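Local structure of lantibiotic dehydratase (Microbispora corallina, 5EHK) at residues L842-F856 with R868-L882. The protein probably dehydrates serine and threonine residues of the NAI-107 precursor peptide in a tRNA-dependent reaction during lantibiotic biosynthesis. Residues are numbered along the deposited sequence; the frame is centred on the assembly and turned at random.
Sequences LVRAGIEHGADRWFF and RVRFRGEREKLWAGL
An antiparallel beta hairpin, strands 853-861 and 864-872, pairs Arg853 with Arg872 and Phe855 with Arg870 as hydrogen-bonded pairs; the axes of segments 853-856 and 868-872 run 173° apart, confirming the direction. Phe855 and Arg870 exchange both backbone bonds, Arg870 N to Phe855 O being 2.8 Å. Just before strand 853-861 begins, Asp852 N still donates to Arg872 O, and its carboxylate takes the Arg872 guanidinium side-on: NE lies 2.6 Å from OD2, on the syn lone pair, and NH2 meets OD1. The two planes are 30° apart, nearly coplanar, and a bend at chi3 (81°) turns the otherwise extended Arg872 chain into this grip. Arg853 CG lies over one face of the same guanidinium, while Arg870 CB sits over the Phe855 ring, 4.0 Å from its centroid. Arg870 and Arg872 tie the hairpin to helix 920-942 through Glu924 and Glu921. On the other sheet face, Val843 CG2 sits over the Trp854 ring centre and Leu842 CB meets Phe871 CZ at 4.1 Å. A Schellman motif with Gly850 as C-prime closes helix 839-848: Ala851 N bonds to Gly846 O, Gly850 N to Ile847 O. Leu882 CD1 packs 3.9 Å from Ala845 CB, and Leu882 N lies over one face of the His849 ring, whose NE2 bonds to Glu885 OE1.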
loop_
_atom_site.group_PDB
_atom_site.type_symbol
_atom_site.label_atom_id
_atom_site.label_comp_id
_atom_site.label_asym_id
_atom_site.label_seq_id
_atom_site.Cartn_x
_atom_site.Cartn_y
_atom_site.Cartn_z
ATOM N N LEU A 842 9.626 -32.111 -20.242
ATOM C CA LEU A 842 9.575 -32.538 -18.852
ATOM C C LEU A 842 8.690 -33.768 -18.688
ATOM O O LEU A 842 8.973 -34.645 -17.872
ATOM C CB LEU A 842 9.050 -31.389 -17.980
ATOM C CG LEU A 842 9.998 -30.195 -17.836
ATOM C CD1 LEU A 842 9.351 -29.100 -17.022
ATOM C CD2 LEU A 842 11.264 -30.651 -17.163
ATOM N N VAL A 843 7.615 -33.833 -19.471
ATOM C CA VAL A 843 6.659 -34.910 -19.325
ATOM C C VAL A 843 7.254 -36.207 -19.874
ATOM O O VAL A 843 7.066 -37.296 -19.297
ATOM C CB VAL A 843 5.321 -34.575 -20.001
ATOM C CG1 VAL A 843 4.447 -35.834 -20.155
ATOM C CG2 VAL A 843 4.587 -33.450 -19.218
ATOM N N ARG A 844 7.999 -36.087 -20.967
ATOM C CA ARG A 844 8.689 -37.236 -21.527
ATOM C C ARG A 844 9.730 -37.783 -20.567
ATOM O O ARG A 844 9.925 -38.997 -20.478
ATOM C CB ARG A 844 9.339 -36.906 -22.870
ATOM C CG ARG A 844 8.365 -36.798 -24.019
ATOM C CD ARG A 844 9.067 -36.742 -25.375
ATOM N NE ARG A 844 9.589 -35.422 -25.748
ATOM C CZ ARG A 844 8.874 -34.477 -26.364
ATOM N NH1 ARG A 844 7.592 -34.682 -26.659
ATOM N NH2 ARG A 844 9.437 -33.320 -26.680
ATOM N N ALA A 845 10.412 -36.898 -19.857
ATOM C CA ALA A 845 11.409 -37.354 -18.910
ATOM C C ALA A 845 10.746 -38.072 -17.751
ATOM O O ALA A 845 11.188 -39.140 -17.342
ATOM C CB ALA A 845 12.258 -36.201 -18.413
ATOM N N GLY A 846 9.666 -37.500 -17.246
ATOM C CA GLY A 846 8.961 -38.092 -16.121
ATOM C C GLY A 846 8.451 -39.492 -16.404
ATOM O O GLY A 846 8.459 -40.367 -15.536
ATOM N N ILE A 847 7.984 -39.688 -17.627
ATOM C CA ILE A 847 7.493 -40.977 -18.059
ATOM C C ILE A 847 8.600 -42.031 -18.086
ATOM O O ILE A 847 8.466 -43.074 -17.447
ATOM C CB ILE A 847 6.706 -40.851 -19.395
ATOM C CG1 ILE A 847 5.266 -40.419 -19.082
ATOM C CG2 ILE A 847 6.729 -42.158 -20.197
ATOM C CD1 ILE A 847 4.644 -39.563 -20.154
ATOM N N GLU A 848 9.712 -41.751 -18.760
ATOM C CA GLU A 848 10.793 -42.732 -18.819
ATOM C C GLU A 848 11.429 -42.992 -17.442
ATOM O O GLU A 848 12.319 -43.850 -17.320
ATOM C CB GLU A 848 11.908 -42.318 -19.786
ATOM C CG GLU A 848 12.991 -41.423 -19.125
ATOM C CD GLU A 848 14.264 -41.240 -19.966
ATOM O OE1 GLU A 848 14.321 -41.741 -21.119
ATOM O OE2 GLU A 848 15.222 -40.619 -19.443
ATOM N N HIS A 849 11.005 -42.262 -16.415
ATOM C CA HIS A 849 11.496 -42.544 -15.066
ATOM C C HIS A 849 10.353 -43.079 -14.214
ATOM O O HIS A 849 10.435 -43.144 -12.983
ATOM C CB HIS A 849 12.095 -41.305 -14.426
ATOM C CG HIS A 849 13.441 -40.953 -14.956
ATOM N ND1 HIS A 849 14.605 -41.339 -14.337
ATOM C CD2 HIS A 849 13.810 -40.233 -16.042
ATOM C CE1 HIS A 849 15.636 -40.883 -15.025
ATOM N NE2 HIS A 849 15.182 -40.211 -16.065
ATOM N N GLY A 850 9.262 -43.410 -14.892
ATOM C CA GLY A 850 8.169 -44.120 -14.272
ATOM C C GLY A 850 7.169 -43.287 -13.506
ATOM O O GLY A 850 6.413 -43.844 -12.713
ATOM N N ALA A 851 7.123 -41.977 -13.750
ATOM C CA ALA A 851 6.129 -41.149 -13.072
ATOM C C ALA A 851 4.779 -41.590 -13.596
ATOM O O ALA A 851 4.637 -41.830 -14.789
ATOM C CB ALA A 851 6.364 -39.680 -13.337
ATOM N N ASP A 852 3.806 -41.751 -12.706
ATOM C CA ASP A 852 2.528 -42.362 -13.095
ATOM C C ASP A 852 1.456 -41.307 -13.324
ATOM O O ASP A 852 0.438 -41.552 -13.981
ATOM C CB ASP A 852 2.077 -43.427 -12.073
ATOM C CG ASP A 852 1.363 -42.834 -10.850
ATOM O OD1 ASP A 852 0.447 -43.488 -10.337
ATOM O OD2 ASP A 852 1.721 -41.738 -10.368
ATOM N N ARG A 853 1.687 -40.133 -12.757
ATOM C CA ARG A 853 0.787 -39.017 -12.923
ATOM C C ARG A 853 1.592 -37.731 -13.045
ATOM O O ARG A 853 2.619 -37.568 -12.392
ATOM C CB ARG A 853 -0.160 -38.929 -11.735
ATOM C CG ARG A 853 -1.228 -39.981 -11.724
ATOM C CD ARG A 853 -2.205 -39.756 -12.861
ATOM N NE ARG A 853 -3.120 -40.888 -13.010
ATOM C CZ ARG A 853 -3.521 -41.391 -14.175
ATOM N NH1 ARG A 853 -3.109 -40.857 -15.310
ATOM N NH2 ARG A 853 -4.348 -42.427 -14.199
ATOM N N TRP A 854 1.116 -36.811 -13.874
ATOM C CA TRP A 854 1.731 -35.497 -13.959
ATOM C C TRP A 854 0.632 -34.497 -14.251
ATOM O O TRP A 854 -0.400 -34.875 -14.793
ATOM C CB TRP A 854 2.801 -35.448 -15.051
ATOM C CG TRP A 854 2.196 -35.244 -16.401
ATOM C CD1 TRP A 854 1.734 -36.212 -17.235
ATOM C CD2 TRP A 854 1.977 -34.000 -17.072
ATOM N NE1 TRP A 854 1.245 -35.655 -18.373
ATOM C CE2 TRP A 854 1.382 -34.294 -18.307
ATOM C CE3 TRP A 854 2.223 -32.660 -16.744
ATOM C CZ2 TRP A 854 1.038 -33.315 -19.226
ATOM C CZ3 TRP A 854 1.882 -31.685 -17.646
ATOM C CH2 TRP A 854 1.293 -32.015 -18.877
ATOM N N PHE A 855 0.826 -33.242 -13.861
ATOM C CA PHE A 855 -0.086 -32.189 -14.283
ATOM C C PHE A 855 0.562 -30.815 -14.138
ATOM O O PHE A 855 1.638 -30.699 -13.560
ATOM C CB PHE A 855 -1.449 -32.302 -13.582
ATOM C CG PHE A 855 -1.460 -31.908 -12.117
ATOM C CD1 PHE A 855 -1.375 -32.873 -11.117
ATOM C CD2 PHE A 855 -1.585 -30.571 -11.730
ATOM C CE1 PHE A 855 -1.424 -32.512 -9.755
ATOM C CE2 PHE A 855 -1.629 -30.208 -10.357
ATOM C CZ PHE A 855 -1.544 -31.180 -9.377
ATOM N N PHE A 856 -0.067 -29.774 -14.666
ATOM C CA PHE A 856 0.463 -28.455 -14.425
ATOM C C PHE A 856 -0.668 -27.498 -14.133
ATOM O O PHE A 856 -1.774 -27.657 -14.656
ATOM C CB PHE A 856 1.273 -27.945 -15.618
ATOM C CG PHE A 856 0.436 -27.262 -16.662
ATOM C CD1 PHE A 856 0.097 -25.914 -16.540
ATOM C CD2 PHE A 856 -0.019 -27.964 -17.765
ATOM C CE1 PHE A 856 -0.688 -25.311 -17.474
ATOM C CE2 PHE A 856 -0.794 -27.350 -18.704
ATOM C CZ PHE A 856 -1.129 -26.023 -18.564
ATOM N N ARG A 868 3.318 -24.383 -12.056
ATOM C CA ARG A 868 3.664 -25.457 -11.142
ATOM C C ARG A 868 3.435 -26.765 -11.859
ATOM O O ARG A 868 2.375 -26.999 -12.411
ATOM C CB ARG A 868 2.826 -25.368 -9.878
ATOM C CG ARG A 868 3.061 -24.094 -9.159
ATOM C CD ARG A 868 2.492 -24.126 -7.797
ATOM N NE ARG A 868 3.098 -23.082 -6.982
ATOM C CZ ARG A 868 2.721 -22.783 -5.747
ATOM N NH1 ARG A 868 1.714 -23.452 -5.194
ATOM N NH2 ARG A 868 3.345 -21.812 -5.086
ATOM N N VAL A 869 4.438 -27.612 -11.889
ATOM C CA VAL A 869 4.260 -28.886 -12.546
ATOM C C VAL A 869 4.390 -29.968 -11.510
ATOM O O VAL A 869 5.328 -29.950 -10.718
ATOM C CB VAL A 869 5.304 -29.086 -13.653
ATOM C CG1 VAL A 869 5.089 -30.420 -14.350
ATOM C CG2 VAL A 869 5.231 -27.919 -14.647
ATOM N N ARG A 870 3.449 -30.911 -11.494
ATOM C CA ARG A 870 3.551 -32.008 -10.518
ATOM C C ARG A 870 3.743 -33.405 -11.106
ATOM O O ARG A 870 3.032 -33.781 -12.010
ATOM C CB ARG A 870 2.345 -32.063 -9.601
ATOM C CG ARG A 870 2.727 -32.936 -8.440
ATOM C CD ARG A 870 1.596 -33.372 -7.563
ATOM N NE ARG A 870 0.489 -34.053 -8.234
ATOM C CZ ARG A 870 0.587 -35.212 -8.866
ATOM N NH1 ARG A 870 1.755 -35.831 -8.952
ATOM N NH2 ARG A 870 -0.489 -35.749 -9.416
ATOM N N PHE A 871 4.680 -34.180 -10.568
ATOM C CA PHE A 871 4.838 -35.578 -10.989
ATOM C C PHE A 871 4.596 -36.483 -9.804
ATOM O O PHE A 871 4.944 -36.135 -8.676
ATOM C CB PHE A 871 6.238 -35.869 -11.509
ATOM C CG PHE A 871 6.667 -34.988 -12.641
ATOM C CD1 PHE A 871 6.516 -35.400 -13.949
ATOM C CD2 PHE A 871 7.263 -33.756 -12.390
ATOM C CE1 PHE A 871 6.926 -34.602 -14.994
ATOM C CE2 PHE A 871 7.668 -32.959 -13.421
ATOM C CZ PHE A 871 7.495 -33.381 -14.738
ATOM N N ARG A 872 4.001 -37.643 -10.058
ATOM C CA ARG A 872 3.849 -38.655 -9.025
ATOM C C ARG A 872 4.618 -39.904 -9.425
ATOM O O ARG A 872 4.611 -40.320 -10.587
ATOM C CB ARG A 872 2.382 -38.976 -8.772
ATOM C CG ARG A 872 2.174 -39.987 -7.658
ATOM C CD ARG A 872 0.698 -40.285 -7.388
ATOM N NE ARG A 872 0.130 -41.238 -8.335
ATOM C CZ ARG A 872 -1.143 -41.602 -8.318
ATOM N NH1 ARG A 872 -1.947 -41.093 -7.395
ATOM N NH2 ARG A 872 -1.606 -42.477 -9.201
ATOM N N GLY A 873 5.307 -40.491 -8.457
ATOM C CA GLY A 873 6.064 -41.697 -8.718
ATOM C C GLY A 873 6.729 -42.261 -7.487
ATOM O O GLY A 873 6.567 -41.770 -6.368
ATOM N N GLU A 874 7.476 -43.324 -7.713
ATOM C CA GLU A 874 8.268 -43.952 -6.681
ATOM C C GLU A 874 9.441 -43.063 -6.276
ATOM O O GLU A 874 10.143 -42.521 -7.132
ATOM C CB GLU A 874 8.744 -45.312 -7.188
ATOM C CG GLU A 874 7.595 -46.095 -7.815
ATOM C CD GLU A 874 7.891 -47.575 -8.004
ATOM O OE1 GLU A 874 8.893 -47.906 -8.693
ATOM O OE2 GLU A 874 7.103 -48.398 -7.468
ATOM N N ARG A 875 9.609 -42.885 -4.967
ATOM C CA ARG A 875 10.663 -42.048 -4.387
ATOM C C ARG A 875 12.036 -42.108 -5.069
ATOM O O ARG A 875 12.558 -41.067 -5.473
ATOM C CB ARG A 875 10.791 -42.318 -2.888
ATOM C CG ARG A 875 9.453 -42.248 -2.159
ATOM C CD ARG A 875 9.561 -42.498 -0.662
ATOM N NE ARG A 875 8.341 -42.097 0.044
ATOM C CZ ARG A 875 8.102 -42.349 1.329
ATOM N NH1 ARG A 875 8.995 -43.013 2.053
ATOM N NH2 ARG A 875 6.969 -41.946 1.890
ATOM N N GLU A 876 12.613 -43.304 -5.213
ATOM C CA GLU A 876 13.982 -43.417 -5.742
ATOM C C GLU A 876 14.091 -42.921 -7.177
ATOM O O GLU A 876 14.959 -42.107 -7.504
ATOM C CB GLU A 876 14.508 -44.855 -5.675
ATOM C CG GLU A 876 14.750 -45.406 -4.263
ATOM C CD GLU A 876 13.512 -46.054 -3.628
ATOM O OE1 GLU A 876 12.378 -45.888 -4.157
ATOM O OE2 GLU A 876 13.688 -46.746 -2.596
ATOM N N LYS A 877 13.199 -43.416 -8.030
ATOM C CA LYS A 877 13.185 -43.047 -9.437
ATOM C C LYS A 877 12.978 -41.533 -9.583
ATOM O O LYS A 877 13.639 -40.876 -10.401
ATOM C CB LYS A 877 12.085 -43.821 -10.174
ATOM C CG LYS A 877 12.369 -45.308 -10.379
ATOM C CD LYS A 877 11.181 -45.995 -11.023
ATOM C CE LYS A 877 11.505 -47.398 -11.481
ATOM N NZ LYS A 877 10.299 -47.998 -12.113
ATOM N N LEU A 878 12.079 -40.987 -8.764
ATOM C CA LEU A 878 11.752 -39.569 -8.812
ATOM C C LEU A 878 12.980 -38.723 -8.448
ATOM O O LEU A 878 13.446 -37.909 -9.244
ATOM C CB LEU A 878 10.584 -39.263 -7.865
ATOM C CG LEU A 878 9.304 -38.614 -8.420
ATOM C CD1 LEU A 878 8.731 -39.292 -9.670
ATOM C CD2 LEU A 878 8.253 -38.572 -7.344
ATOM N N TRP A 879 13.529 -38.942 -7.261
ATOM C CA TRP A 879 14.567 -38.060 -6.748
ATOM C C TRP A 879 15.995 -38.352 -7.171
ATOM O O TRP A 879 16.834 -37.460 -7.133
ATOM C CB TRP A 879 14.477 -37.998 -5.235
ATOM C CG TRP A 879 13.199 -37.424 -4.824
ATOM C CD1 TRP A 879 12.034 -38.090 -4.630
ATOM C CD2 TRP A 879 12.929 -36.043 -4.566
ATOM N NE1 TRP A 879 11.042 -37.212 -4.261
ATOM C CE2 TRP A 879 11.566 -35.946 -4.214
ATOM C CE3 TRP A 879 13.708 -34.878 -4.597
ATOM C CZ2 TRP A 879 10.964 -34.735 -3.886
ATOM C CZ3 TRP A 879 13.112 -33.684 -4.273
ATOM C CH2 TRP A 879 11.750 -33.617 -3.924
ATOM N N ALA A 880 16.297 -39.573 -7.581
ATOM C CA ALA A 880 17.676 -39.856 -7.965
ATOM C C ALA A 880 17.824 -39.990 -9.474
ATOM O O ALA A 880 18.929 -39.896 -10.021
ATOM C CB ALA A 880 18.184 -41.093 -7.267
ATOM N N GLY A 881 16.697 -40.190 -10.146
ATOM C CA GLY A 881 16.699 -40.372 -11.584
ATOM C C GLY A 881 16.108 -39.186 -12.311
ATOM O O GLY A 881 16.802 -38.521 -13.083
ATOM N N LEU A 882 14.832 -38.913 -12.047
ATOM C CA LEU A 882 14.105 -37.858 -12.735
ATOM C C LEU A 882 14.604 -36.478 -12.383
ATOM O O LEU A 882 14.834 -35.666 -13.271
ATOM C CB LEU A 882 12.613 -37.930 -12.442
ATOM C CG LEU A 882 11.819 -36.756 -13.020
ATOM C CD1 LEU A 882 11.961 -36.730 -14.539
ATOM C CD2 LEU A 882 10.348 -36.871 -12.618
#